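Local coordinates for cell wall binding protein cwp8 (Peptoclostridium difficile, PDB 5J6Q) that is a surface-layer-associated protein that is probably held on the bacterial cell wall by its three CWB2 modules, at residues S242-V247 / I258-K263; E399-T404 / I444-N449; G77-G82 / S170-K175; A519-V524 / L549-L554; G309-I314 / L356-S361. All blocks are in the same frame, centred on the assembly; numbering follows the deposited sequence.

From the N terminus, contact 3 comes first: residues 77-82 meet 170-175, closing a loop of 87 residues where the path out of the first mixed sheet passes the path back to it. Contact 1 follows as a beta hairpin, 242-247 with 258-263, in the four-stranded mixed sheet that also holds strands 186-191 and 217-224. Contacts 5, 2 and 4 then fall one each in the three CWB2 ranges: a helix end against the start of a strand, a helix start against an edge strand, and two loops after neighbouring parallel strands. All five are in series, none nested or crossed. Contacts 2 and 3 lie about 91 Å apart between centres, contacts 2 and 4 about 26 Å.

Contact 1: residues S242-V247 / I258-K263; sequences SSFDIV and ISVSSK
Phe244 and Val260 form the middle pair of an antiparallel beta hairpin, strands 242-249 and 256-262, at the centre of a four-stranded mixed sheet. Backbone bonds carry most of the contact. Val260 N gives a nearly straight bond to Phe244 O (2.9 Å, 172°), and Phe244 N returns one to Val260 O. Ile246 and Ile258 repeat the exchange, with Ile258 N only 2.7 Å from Ile246 O. The apolar side chains of Phe244, Ile246, Ile258 and Val260 share one face of the sheet, which helix 265-280 covers. Phe244 and Val260 run side by side in the same direction, and Val260 CG2 sits over one face of the phenyl ring, displaced toward its rim, as a CH-pi contact 4.1 Å from the centroid. Val260 also meets Ile246, its CG1 4.2 Å from Ile246 CD1. His272 of the covering helix meets the same ring edge to face. The other face of the sheet is polar and bears Ser243, Asp245, Ser259 and Ser261. Asn222 of the adjoining strand holds Asp245 OD2, while Ser259 OG donates to Asp245 OD1 at 3.0 Å, coming from above the carboxylate plane.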
# COMPACT_ATOMS: atom_id res chain seq x y z
N SER A 242 -2.78 14.38 -1.04
CA SER A 242 -3.34 13.74 -2.24
C SER A 242 -4.16 12.59 -1.73
O SER A 242 -3.81 12.05 -0.69
CB SER A 242 -2.24 13.21 -3.15
OG SER A 242 -2.57 13.38 -4.52
N SER A 243 -5.23 12.20 -2.41
CA SER A 243 -5.98 11.13 -1.82
C SER A 243 -6.73 10.32 -2.82
O SER A 243 -6.93 10.71 -3.97
CB SER A 243 -6.97 11.68 -0.78
OG SER A 243 -8.13 12.26 -1.36
N PHE A 244 -7.14 9.16 -2.35
CA PHE A 244 -7.97 8.30 -3.14
C PHE A 244 -8.41 7.19 -2.30
O PHE A 244 -7.88 6.94 -1.20
CB PHE A 244 -7.31 7.82 -4.46
CG PHE A 244 -6.14 6.85 -4.41
CD1 PHE A 244 -6.33 5.50 -4.60
CD2 PHE A 244 -4.86 7.31 -4.23
CE1 PHE A 244 -5.24 4.62 -4.62
CE2 PHE A 244 -3.77 6.43 -4.25
CZ PHE A 244 -3.97 5.10 -4.44
N ASP A 245 -9.41 6.54 -2.80
CA ASP A 245 -10.07 5.41 -2.15
C ASP A 245 -9.80 4.18 -2.99
O ASP A 245 -9.86 4.23 -4.24
CB ASP A 245 -11.62 5.62 -2.06
CG ASP A 245 -12.15 6.35 -0.81
OD1 ASP A 245 -11.34 7.02 -0.08
OD2 ASP A 245 -13.39 6.28 -0.55
N ILE A 246 -9.53 3.09 -2.28
CA ILE A 246 -9.26 1.78 -2.83
C ILE A 246 -10.38 0.93 -2.37
O ILE A 246 -10.56 0.85 -1.16
CB ILE A 246 -7.88 1.23 -2.25
CG1 ILE A 246 -6.74 2.13 -2.56
CG2 ILE A 246 -7.63 -0.16 -2.75
CD1 ILE A 246 -5.50 1.88 -1.66
N VAL A 247 -11.09 0.22 -3.27
CA VAL A 247 -12.20 -0.61 -2.89
C VAL A 247 -11.99 -2.05 -3.31
O VAL A 247 -11.76 -2.31 -4.49
CB VAL A 247 -13.48 -0.01 -3.59
CG1 VAL A 247 -14.73 -0.79 -3.20
CG2 VAL A 247 -13.63 1.47 -3.23
N ILE A 258 -10.48 1.42 1.50
CA ILE A 258 -9.34 2.01 2.20
C ILE A 258 -8.98 3.37 1.62
O ILE A 258 -8.57 3.45 0.48
CB ILE A 258 -8.10 1.06 2.07
CG1 ILE A 258 -8.40 -0.28 2.72
CG2 ILE A 258 -6.86 1.75 2.73
CD1 ILE A 258 -7.46 -1.40 2.21
N SER A 259 -9.06 4.41 2.43
CA SER A 259 -8.80 5.80 2.05
C SER A 259 -7.37 6.15 2.39
O SER A 259 -6.97 6.06 3.58
CB SER A 259 -9.73 6.75 2.83
OG SER A 259 -11.07 6.26 2.86
N VAL A 260 -6.60 6.60 1.40
CA VAL A 260 -5.22 6.93 1.71
C VAL A 260 -4.88 8.34 1.26
O VAL A 260 -5.45 8.86 0.32
CB VAL A 260 -4.25 5.88 1.09
CG1 VAL A 260 -4.66 4.48 1.54
CG2 VAL A 260 -4.25 5.95 -0.42
N SER A 261 -3.93 8.93 1.94
CA SER A 261 -3.57 10.29 1.64
C SER A 261 -2.22 10.51 2.18
O SER A 261 -1.79 9.72 3.00
CB SER A 261 -4.55 11.24 2.33
OG SER A 261 -4.55 10.95 3.72
N SER A 262 -1.56 11.58 1.76
CA SER A 262 -0.24 11.92 2.29
C SER A 262 0.16 13.34 1.92
O SER A 262 -0.38 13.88 0.99
CB SER A 262 0.84 10.99 1.75
OG SER A 262 2.12 11.40 2.19
N LYS A 263 1.13 13.91 2.62
CA LYS A 263 1.63 15.23 2.25
C LYS A 263 2.57 15.04 1.04
O LYS A 263 3.00 16.02 0.46
CB LYS A 263 2.41 15.86 3.41

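Contact 2: residues E399-T404 / I444-N449; sequences EDRFET and IIVTGN. With SO4 (sulfate ion), chain E.
Phe402 and Arg401, at the first turn of helix 401-410, meet Val446 and the chain just beyond it, where edge strand 444-447 ends. The phenyl ring turns its CD2-CE2 side to this backbone: CE2 lies 3.3 Å from Thr447 C, and Val446 O approaches the ring edge near its plane. Phe402 CG stands beside its own backbone N, anti to the carbonyl carbon (chi1 -52°), and the ring beyond it lies against the strand end. Arg401 CG lies over the centre of one ring face, 3.8 Å above the plane. Val446 CG1 fits against both residues, 3.9 Å from Phe402 CD2 and equally far from Arg401 CG, and the arginine and valine side chains cross at about a right angle. The arginine chain then bends at chi3 (63°), which brings NE to within 3.0 Å of O4 of a sulfate ion, probably from the crystallisation liquor. Three N-H groups grip the sulfate: Arg401 N and NE both donate to O4, and NH1 reaches O2 at 2.7 Å, with the sulfur in the guanidinium plane at its edge. The helix N terminus, whose N-cap is Asp400 with OD1 accepting from Glu403 N at 3.1 Å, would also be expected to attract the anion. Ser405, one turn on, ties helix to strand, since its hydroxyl is hydrogen-bonded to Val446 N. Strand 418-423 pairs with 444-447 on the sheet side, and Val323 of helix 322-327, in another CWB2 range, touches both Arg401 and Val446.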
# COMPACT_ATOMS: atom_id res chain seq x y z
N GLU A 399 30.92 -36.19 5.05
CA GLU A 399 31.54 -35.88 6.36
C GLU A 399 31.67 -34.39 6.60
O GLU A 399 31.66 -33.94 7.75
CB GLU A 399 32.93 -36.54 6.44
N ASP A 400 31.82 -33.61 5.52
CA ASP A 400 31.93 -32.16 5.60
C ASP A 400 31.36 -31.54 4.31
O ASP A 400 30.92 -32.27 3.42
CB ASP A 400 33.39 -31.73 5.85
CG ASP A 400 34.41 -32.33 4.90
OD1 ASP A 400 34.09 -32.48 3.69
OD2 ASP A 400 35.53 -32.64 5.36
N ARG A 401 31.39 -30.21 4.22
CA ARG A 401 30.84 -29.43 3.11
C ARG A 401 31.45 -29.76 1.78
O ARG A 401 30.75 -29.76 0.75
CB ARG A 401 31.07 -27.94 3.39
CG ARG A 401 32.47 -27.52 3.01
CD ARG A 401 32.76 -26.15 3.51
NE ARG A 401 32.70 -26.16 4.95
CZ ARG A 401 32.71 -25.07 5.70
NH1 ARG A 401 32.69 -25.17 7.02
NH2 ARG A 401 32.73 -23.87 5.15
N PHE A 402 32.76 -30.04 1.79
CA PHE A 402 33.51 -30.36 0.60
C PHE A 402 32.91 -31.64 0.05
O PHE A 402 32.69 -31.76 -1.14
CB PHE A 402 35.02 -30.56 0.91
CG PHE A 402 35.63 -29.40 1.68
CD1 PHE A 402 35.90 -29.51 3.03
CD2 PHE A 402 35.90 -28.18 1.05
CE1 PHE A 402 36.44 -28.43 3.75
CE2 PHE A 402 36.43 -27.11 1.76
CZ PHE A 402 36.70 -27.25 3.12
N GLU A 403 32.66 -32.58 0.96
CA GLU A 403 32.12 -33.88 0.58
C GLU A 403 30.65 -33.75 0.20
O GLU A 403 30.21 -34.39 -0.75
CB GLU A 403 32.28 -34.88 1.74
CG GLU A 403 33.72 -35.32 1.90
CD GLU A 403 33.91 -36.24 3.09
OE1 GLU A 403 33.08 -37.15 3.27
OE2 GLU A 403 34.90 -36.04 3.83
N THR A 404 29.89 -32.94 0.93
CA THR A 404 28.51 -32.78 0.58
C THR A 404 28.39 -32.21 -0.83
O THR A 404 27.55 -32.69 -1.59
CB THR A 404 27.85 -31.96 1.65
OG1 THR A 404 27.92 -32.76 2.85
CG2 THR A 404 26.38 -31.57 1.29
N ILE A 444 28.56 -26.94 -8.36
CA ILE A 444 29.34 -25.98 -7.68
C ILE A 444 30.14 -26.83 -6.76
O ILE A 444 29.60 -27.38 -5.80
CB ILE A 444 28.45 -24.98 -6.87
CG1 ILE A 444 27.75 -23.98 -7.83
CG2 ILE A 444 29.30 -24.26 -5.86
CD1 ILE A 444 26.61 -23.21 -7.08
N ILE A 445 31.43 -26.92 -7.02
CA ILE A 445 32.26 -27.78 -6.22
C ILE A 445 32.96 -26.92 -5.24
O ILE A 445 33.55 -25.90 -5.62
CB ILE A 445 33.24 -28.51 -7.21
CG1 ILE A 445 32.43 -29.35 -8.26
CG2 ILE A 445 34.20 -29.39 -6.41
CD1 ILE A 445 31.48 -30.39 -7.57
N VAL A 446 32.89 -27.30 -4.00
CA VAL A 446 33.50 -26.59 -2.91
C VAL A 446 34.79 -27.37 -2.59
O VAL A 446 34.71 -28.59 -2.44
CB VAL A 446 32.52 -26.63 -1.74
CG1 VAL A 446 33.10 -25.92 -0.52
CG2 VAL A 446 31.18 -26.01 -2.14
N THR A 447 35.97 -26.68 -2.43
CA THR A 447 37.22 -27.39 -2.18
C THR A 447 38.05 -26.76 -1.05
O THR A 447 37.94 -25.56 -0.74
CB THR A 447 38.03 -27.47 -3.50
OG1 THR A 447 39.16 -28.35 -3.31
CG2 THR A 447 38.53 -26.09 -3.96
N GLY A 448 38.88 -27.61 -0.42
CA GLY A 448 39.75 -27.16 0.65
C GLY A 448 41.03 -26.75 -0.01
O GLY A 448 41.04 -26.49 -1.21
N ASN A 449 42.12 -26.72 0.74
CA ASN A 449 43.41 -26.31 0.21
C ASN A 449 43.87 -27.11 -0.98
O ASN A 449 44.61 -26.60 -1.82
CB ASN A 449 44.44 -26.36 1.31
CG ASN A 449 44.33 -25.13 2.13
OD1 ASN A 449 44.27 -25.19 3.36
ND2 ASN A 449 44.24 -23.95 1.50
S SO4 E . 31.96 -28.64 7.93
O1 SO4 E . 33.27 -29.16 8.43
O2 SO4 E . 31.70 -27.29 8.43
O3 SO4 E . 30.92 -29.48 8.43
O4 SO4 E . 32.04 -28.66 6.47

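Contact 3: residues G77-G82 / S170-K175; sequences GHQVLG and SDIDSK
Ile172 packs against Gly77, His78 and Gln79 where two parts of the chain pass: residues 77-82 enter and form the first strand of the small beta hairpin 79-81/84-86, and residues 170-175 leave strand 165-171 on the way to strand 178-183. The apolar part belongs to Ile172. Its CG2, anti to the backbone N, rests 3.5 Å from Gly77 CA, while CD1 at the end of the other branch reaches Gln79, 3.8 Å from its N and 3.9 Å from its CB. The glutamine and isoleucine side chains cross at about a right angle, and Gln79 NE2 is bound by Tyr88 O. The backbones themselves meet through a CA-H...O contact, Gly77 CA to Ile172 O at 3.4 Å with an angle of 161° at the hydrogen. Gly77, with a positive phi (89°), has no side chain between its CA and this carbonyl, and the two backbones come close here. Charged groups form the outer part. Lys175 extends past Gly77, its CE 4.4 Å from Gly77 CA. One acidic residue, Asp75, holds the start of the first segment and the end of the second: Lys175 NZ forms a salt bridge with Asp75 OD2, while Asp75 OD1 accepts from Gly77 N.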
# COMPACT_ATOMS: atom_id res chain seq x y z
N GLY A 77 -31.59 27.46 10.64
CA GLY A 77 -31.26 28.74 11.22
C GLY A 77 -31.99 29.00 12.53
O GLY A 77 -33.19 29.28 12.55
N HIS A 78 -31.27 28.92 13.61
CA HIS A 78 -31.90 29.17 14.91
C HIS A 78 -30.95 29.91 15.83
O HIS A 78 -29.73 29.92 15.61
CB HIS A 78 -32.26 27.82 15.59
CG HIS A 78 -31.06 26.97 15.81
ND1 HIS A 78 -30.58 26.66 17.07
CD2 HIS A 78 -30.20 26.39 14.93
CE1 HIS A 78 -29.47 25.94 16.94
NE2 HIS A 78 -29.22 25.76 15.67
N GLN A 79 -31.52 30.53 16.85
CA GLN A 79 -30.66 31.13 17.88
C GLN A 79 -31.38 31.14 19.23
O GLN A 79 -32.58 30.88 19.28
CB GLN A 79 -30.26 32.56 17.49
CG GLN A 79 -31.16 33.63 18.08
CD GLN A 79 -30.61 34.99 17.72
OE1 GLN A 79 -29.52 35.37 18.16
NE2 GLN A 79 -31.32 35.73 16.89
N VAL A 80 -30.66 31.43 20.31
CA VAL A 80 -31.27 31.53 21.63
C VAL A 80 -31.38 33.00 22.04
O VAL A 80 -30.36 33.68 22.16
CB VAL A 80 -30.45 30.76 22.70
CG1 VAL A 80 -31.15 30.84 24.05
CG2 VAL A 80 -30.25 29.31 22.28
N LEU A 81 -32.60 33.49 22.24
CA LEU A 81 -32.87 34.84 22.69
C LEU A 81 -33.62 34.72 24.00
O LEU A 81 -34.77 34.27 23.99
CB LEU A 81 -33.72 35.62 21.68
CG LEU A 81 -33.06 35.89 20.34
CD1 LEU A 81 -34.03 36.63 19.46
CD2 LEU A 81 -31.80 36.71 20.53
N GLY A 82 -32.99 35.10 25.12
CA GLY A 82 -33.67 35.02 26.40
C GLY A 82 -34.12 33.61 26.77
O GLY A 82 -35.23 33.44 27.25
N SER A 170 -36.44 39.30 11.30
CA SER A 170 -36.17 38.58 10.06
C SER A 170 -35.77 37.10 10.27
O SER A 170 -35.47 36.67 11.39
CB SER A 170 -35.08 39.31 9.28
OG SER A 170 -33.82 39.19 9.91
N ASP A 171 -35.76 36.35 9.18
CA ASP A 171 -35.43 34.94 9.23
C ASP A 171 -33.95 34.65 9.30
O ASP A 171 -33.13 35.32 8.69
CB ASP A 171 -36.00 34.22 8.00
CG ASP A 171 -36.23 32.73 8.24
OD1 ASP A 171 -36.18 32.30 9.43
OD2 ASP A 171 -36.44 32.00 7.25
N ILE A 172 -33.61 33.66 10.07
CA ILE A 172 -32.23 33.22 10.16
C ILE A 172 -32.13 32.19 9.07
O ILE A 172 -32.67 31.10 9.24
CB ILE A 172 -31.92 32.62 11.54
CG1 ILE A 172 -32.21 33.65 12.64
CG2 ILE A 172 -30.51 32.15 11.59
CD1 ILE A 172 -32.03 33.03 14.00
N ASP A 173 -31.46 32.51 7.95
CA ASP A 173 -31.37 31.58 6.80
C ASP A 173 -30.83 30.20 7.13
O ASP A 173 -30.02 30.05 8.04
CB ASP A 173 -30.47 32.17 5.70
CG ASP A 173 -30.94 33.50 5.15
OD1 ASP A 173 -32.18 33.69 5.02
OD2 ASP A 173 -30.09 34.35 4.86
N SER A 174 -31.26 29.17 6.38
CA SER A 174 -30.77 27.84 6.64
C SER A 174 -29.26 27.86 6.49
O SER A 174 -28.70 28.64 5.74
CB SER A 174 -31.39 26.81 5.69
OG SER A 174 -30.97 26.94 4.34
N LYS A 175 -28.60 27.03 7.25
CA LYS A 175 -27.16 26.92 7.22
C LYS A 175 -26.83 25.87 6.21
O LYS A 175 -27.65 25.63 5.30
CB LYS A 175 -26.60 26.59 8.61
CG LYS A 175 -26.77 27.75 9.59
CD LYS A 175 -26.32 27.40 11.00
CE LYS A 175 -26.91 28.35 12.02
NZ LYS A 175 -26.48 28.04 13.42

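Contact 4: residues A519-V524 / L549-L554; sequences AKDGYV and LTTEEL. With SO4 (sulfate ion), chain C.
Two loops that follow neighbouring parallel strands, 516-519 and 547-549, meet at the C-terminal ends of the strands of a CWB2 sheet, and an Asx turn at Asp521 forms the centre of their contact. The strands part at Ala519 and Leu549, where Thr550 N still donates to Ala519 O at 2.9 Å. Beyond this point side chains take over. Asp521 CG lies between its backbone N and carbonyl carbon (chi1 58°). Its OD1 is gripped from opposite faces of the carboxylate plane: Thr551 OG1 donates at 2.6 Å from one, and Tyr523 N, two residues on, donates at 3.0 Å from the other to close the turn. The aspartate and threonine side chains cross at about a right angle. The second oxygen, OD2, accepts from a water that in turn receives Glu552 N, so both carboxylate oxygens brace the 549-554 loop. Lys499 lies near OD2 as a long, weak ion pair and hydrogen-bonds Thr550 OG1. Carbon contacts flank this network: Asp521 CB meets Leu549 CB at 3.9 Å, and Val524 CG2 lies 3.5 Å from Thr551 CG2. Tyr523 OH donates to a sulfate, probably from the crystallisation liquor, that Arg498 N also binds. A second water donates to Thr551 OG1 and accepts from Val524 N at 2.9 Å.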
# COMPACT_ATOMS: atom_id res chain seq x y z
N ALA A 519 19.40 -9.20 -3.10
CA ALA A 519 19.24 -9.85 -1.83
C ALA A 519 20.35 -9.42 -0.87
O ALA A 519 21.37 -8.94 -1.32
CB ALA A 519 19.33 -11.36 -2.07
N LYS A 520 20.22 -9.66 0.44
CA LYS A 520 21.33 -9.13 1.36
C LYS A 520 22.55 -9.76 1.12
O LYS A 520 22.57 -10.95 0.84
CB LYS A 520 20.84 -9.38 2.78
CG LYS A 520 19.71 -8.40 3.02
CD LYS A 520 19.29 -8.40 4.51
CE LYS A 520 18.35 -9.49 4.78
NZ LYS A 520 18.27 -9.66 6.21
N ASP A 521 23.63 -9.04 1.22
CA ASP A 521 24.96 -9.63 0.98
C ASP A 521 25.71 -10.23 2.23
O ASP A 521 26.80 -10.76 2.10
CB ASP A 521 25.82 -8.50 0.41
CG ASP A 521 25.90 -7.26 1.38
OD1 ASP A 521 25.44 -7.36 2.53
OD2 ASP A 521 26.42 -6.21 0.97
N GLY A 522 25.19 -10.08 3.44
CA GLY A 522 25.84 -10.74 4.58
C GLY A 522 26.68 -9.79 5.42
O GLY A 522 27.21 -10.17 6.43
N TYR A 523 26.77 -8.51 5.01
CA TYR A 523 27.55 -7.44 5.64
C TYR A 523 26.77 -6.95 6.89
O TYR A 523 27.37 -6.39 7.77
CB TYR A 523 27.78 -6.29 4.63
CG TYR A 523 29.02 -6.40 3.74
CD1 TYR A 523 29.02 -5.87 2.44
CD2 TYR A 523 30.19 -7.00 4.20
CE1 TYR A 523 30.15 -5.95 1.63
CE2 TYR A 523 31.33 -7.07 3.40
CZ TYR A 523 31.30 -6.54 2.12
OH TYR A 523 32.42 -6.67 1.32
N VAL A 524 25.41 -7.08 6.93
CA VAL A 524 24.62 -6.78 8.17
C VAL A 524 24.14 -8.12 8.72
O VAL A 524 23.39 -8.89 8.07
CB VAL A 524 23.43 -5.84 7.90
CG1 VAL A 524 22.55 -5.68 9.11
CG2 VAL A 524 23.94 -4.47 7.43
N LEU A 549 23.92 -8.68 -4.97
CA LEU A 549 23.95 -8.84 -3.49
C LEU A 549 24.31 -7.50 -2.85
O LEU A 549 25.42 -6.92 -3.04
CB LEU A 549 25.00 -9.87 -3.10
CG LEU A 549 24.65 -11.29 -3.56
CD1 LEU A 549 25.87 -12.17 -3.29
CD2 LEU A 549 23.35 -11.84 -2.89
N THR A 550 23.32 -6.97 -2.09
CA THR A 550 23.64 -5.78 -1.37
C THR A 550 22.71 -5.61 -0.14
O THR A 550 21.55 -6.05 -0.19
CB THR A 550 23.47 -4.52 -2.25
OG1 THR A 550 24.19 -3.43 -1.61
CG2 THR A 550 22.06 -4.10 -2.36
N THR A 551 23.24 -4.98 0.95
CA THR A 551 22.35 -4.66 2.08
C THR A 551 22.17 -3.17 2.14
O THR A 551 21.07 -2.67 2.25
CB THR A 551 22.90 -5.17 3.44
OG1 THR A 551 23.11 -6.56 3.30
CG2 THR A 551 21.87 -4.95 4.60
N GLU A 552 23.28 -2.43 2.10
CA GLU A 552 23.19 -1.01 2.12
C GLU A 552 23.36 -0.57 0.62
O GLU A 552 22.94 -1.32 -0.30
CB GLU A 552 24.25 -0.36 3.03
CG GLU A 552 24.69 -1.27 4.17
CD GLU A 552 24.50 -0.62 5.53
OE1 GLU A 552 25.51 -0.32 6.21
OE2 GLU A 552 23.33 -0.42 5.92
N GLU A 553 23.91 0.60 0.36
CA GLU A 553 24.06 0.99 -1.05
C GLU A 553 25.04 0.14 -1.85
O GLU A 553 25.96 -0.51 -1.34
CB GLU A 553 24.45 2.52 -1.20
CG GLU A 553 25.88 2.84 -0.74
CD GLU A 553 26.42 4.18 -1.30
OE1 GLU A 553 27.63 4.48 -1.09
OE2 GLU A 553 25.65 4.95 -1.97
N LEU A 554 24.80 0.11 -3.16
CA LEU A 554 25.68 -0.59 -4.11
C LEU A 554 27.07 -0.14 -4.11
O LEU A 554 27.34 1.02 -3.87
CB LEU A 554 25.24 -0.29 -5.54
CG LEU A 554 23.90 -0.82 -5.98
CD1 LEU A 554 23.70 -0.59 -7.51
CD2 LEU A 554 23.85 -2.23 -5.71
S SO4 C . 34.54 -9.44 2.03
O1 SO4 C . 34.61 -8.05 2.31
O2 SO4 C . 35.77 -9.88 1.66
O3 SO4 C . 33.54 -9.72 0.95
O4 SO4 C . 34.14 -10.13 3.25
O HOH W 1 25.94 -3.54 1.74
O HOH W 2 23.49 -8.56 5.40

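Contact 5: residues G309-I314 / L356-S361; sequences GEAEAI and LRVLGS
The C-terminal end of helix 349-359 abuts the turn that leads into strand 313-318, an inner strand of the parallel sheet in the first CWB2 range. Gly309 and Ala311 take up carbonyls of the last helical turn: Gly309 N donates to Arg357 O at 2.7 Å, in the carbonyl plane, and Ala311 N to Val358 O at 2.9 Å, tilted from it. Val358 O also receives a short CA-H...O contact from Gly309 CA, 3.0 Å away. Both segments have glycine where their CA atoms come closest, Gly309 CA and Gly360 CA 3.8 Å apart. Each has a positive phi, and Gly360 is where the chain leaves the helix. Side chains meet further along. Ala311 CB sits against Val358 CB at 3.5 Å, and Ile314 reaches both helix residues: its CD1 touches Val358 CG2 at 3.6 Å, its CG1 touches Leu359 CD2 at 3.7 Å, and it crosses the leucine at about a right angle. Chi2 of Ile314 (-76°) puts CD1 between the two. Arg357 is salt-bridged to Glu354 and Asp308, and Lys366 bonds both Ala311 O and Leu359 O. Amides of the turn thus take up Arg357 O and Val358 O, carbonyls at a helix end that probably lack helical donors, while the branched side chains fasten helix to sheet.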
# COMPACT_ATOMS: atom_id res chain seq x y z
N GLY A 309 0.78 -28.07 -5.80
CA GLY A 309 1.12 -29.37 -6.34
C GLY A 309 2.01 -29.45 -7.57
O GLY A 309 2.18 -30.52 -8.17
N GLU A 310 2.64 -28.36 -7.94
CA GLU A 310 3.47 -28.35 -9.14
C GLU A 310 4.95 -28.68 -8.86
O GLU A 310 5.72 -28.85 -9.79
CB GLU A 310 3.28 -26.97 -9.78
CG GLU A 310 3.92 -26.77 -11.14
CD GLU A 310 3.50 -25.44 -11.70
OE1 GLU A 310 2.49 -25.40 -12.46
OE2 GLU A 310 4.16 -24.42 -11.33
N ALA A 311 5.39 -28.79 -7.58
CA ALA A 311 6.80 -29.15 -7.36
C ALA A 311 7.00 -30.70 -7.47
O ALA A 311 6.19 -31.49 -6.93
CB ALA A 311 7.27 -28.68 -5.96
N GLU A 312 8.14 -31.12 -8.06
CA GLU A 312 8.40 -32.50 -8.22
C GLU A 312 9.17 -33.02 -7.08
O GLU A 312 9.29 -34.24 -6.91
CB GLU A 312 9.09 -32.71 -9.56
CG GLU A 312 8.09 -32.35 -10.66
CD GLU A 312 8.73 -32.10 -11.99
OE1 GLU A 312 8.02 -31.62 -12.90
OE2 GLU A 312 9.94 -32.38 -12.14
N ALA A 313 9.67 -32.12 -6.24
CA ALA A 313 10.49 -32.55 -5.12
C ALA A 313 10.68 -31.43 -4.11
O ALA A 313 10.16 -30.32 -4.31
CB ALA A 313 11.86 -33.01 -5.62
N ILE A 314 11.39 -31.74 -3.00
CA ILE A 314 11.68 -30.76 -1.94
C ILE A 314 13.24 -30.87 -1.71
O ILE A 314 13.77 -31.99 -1.73
CB ILE A 314 10.95 -31.05 -0.58
CG1 ILE A 314 9.42 -31.18 -0.76
CG2 ILE A 314 11.33 -29.93 0.48
CD1 ILE A 314 8.69 -29.87 -0.96
N LEU A 356 3.44 -29.48 1.87
CA LEU A 356 2.16 -30.06 1.44
C LEU A 356 1.62 -29.39 0.23
O LEU A 356 1.17 -30.02 -0.71
CB LEU A 356 1.15 -29.95 2.58
CG LEU A 356 1.54 -30.76 3.82
CD1 LEU A 356 0.39 -30.63 4.86
CD2 LEU A 356 1.78 -32.23 3.50
N ARG A 357 1.68 -28.08 0.23
CA ARG A 357 1.13 -27.27 -0.84
C ARG A 357 1.79 -27.53 -2.14
O ARG A 357 1.06 -27.69 -3.15
CB ARG A 357 1.26 -25.75 -0.53
CG ARG A 357 0.37 -24.91 -1.48
CD ARG A 357 0.72 -23.40 -1.53
NE ARG A 357 2.10 -23.14 -1.96
CZ ARG A 357 2.48 -23.04 -3.22
NH1 ARG A 357 1.60 -23.14 -4.21
NH2 ARG A 357 3.78 -22.83 -3.51
N VAL A 358 3.16 -27.61 -2.16
CA VAL A 358 3.78 -27.76 -3.49
C VAL A 358 3.83 -29.19 -3.97
O VAL A 358 3.86 -29.36 -5.18
CB VAL A 358 5.21 -27.10 -3.54
CG1 VAL A 358 5.12 -25.63 -3.17
CG2 VAL A 358 6.19 -27.83 -2.61
N LEU A 359 3.87 -30.22 -3.06
CA LEU A 359 3.90 -31.64 -3.52
C LEU A 359 2.50 -32.06 -3.98
O LEU A 359 2.37 -32.81 -4.97
CB LEU A 359 4.37 -32.64 -2.43
CG LEU A 359 5.75 -32.35 -1.90
CD1 LEU A 359 6.05 -33.27 -0.72
CD2 LEU A 359 6.77 -32.46 -3.04
N GLY A 360 1.46 -31.58 -3.28
CA GLY A 360 0.10 -31.89 -3.67
C GLY A 360 -0.33 -33.32 -3.41
O GLY A 360 0.20 -33.98 -2.54
N SER A 361 -1.27 -33.84 -4.23
CA SER A 361 -1.86 -35.17 -3.98
C SER A 361 -0.96 -36.29 -4.41
O SER A 361 -1.00 -37.34 -3.80
CB SER A 361 -3.23 -35.31 -4.67
OG SER A 361 -3.25 -34.94 -6.04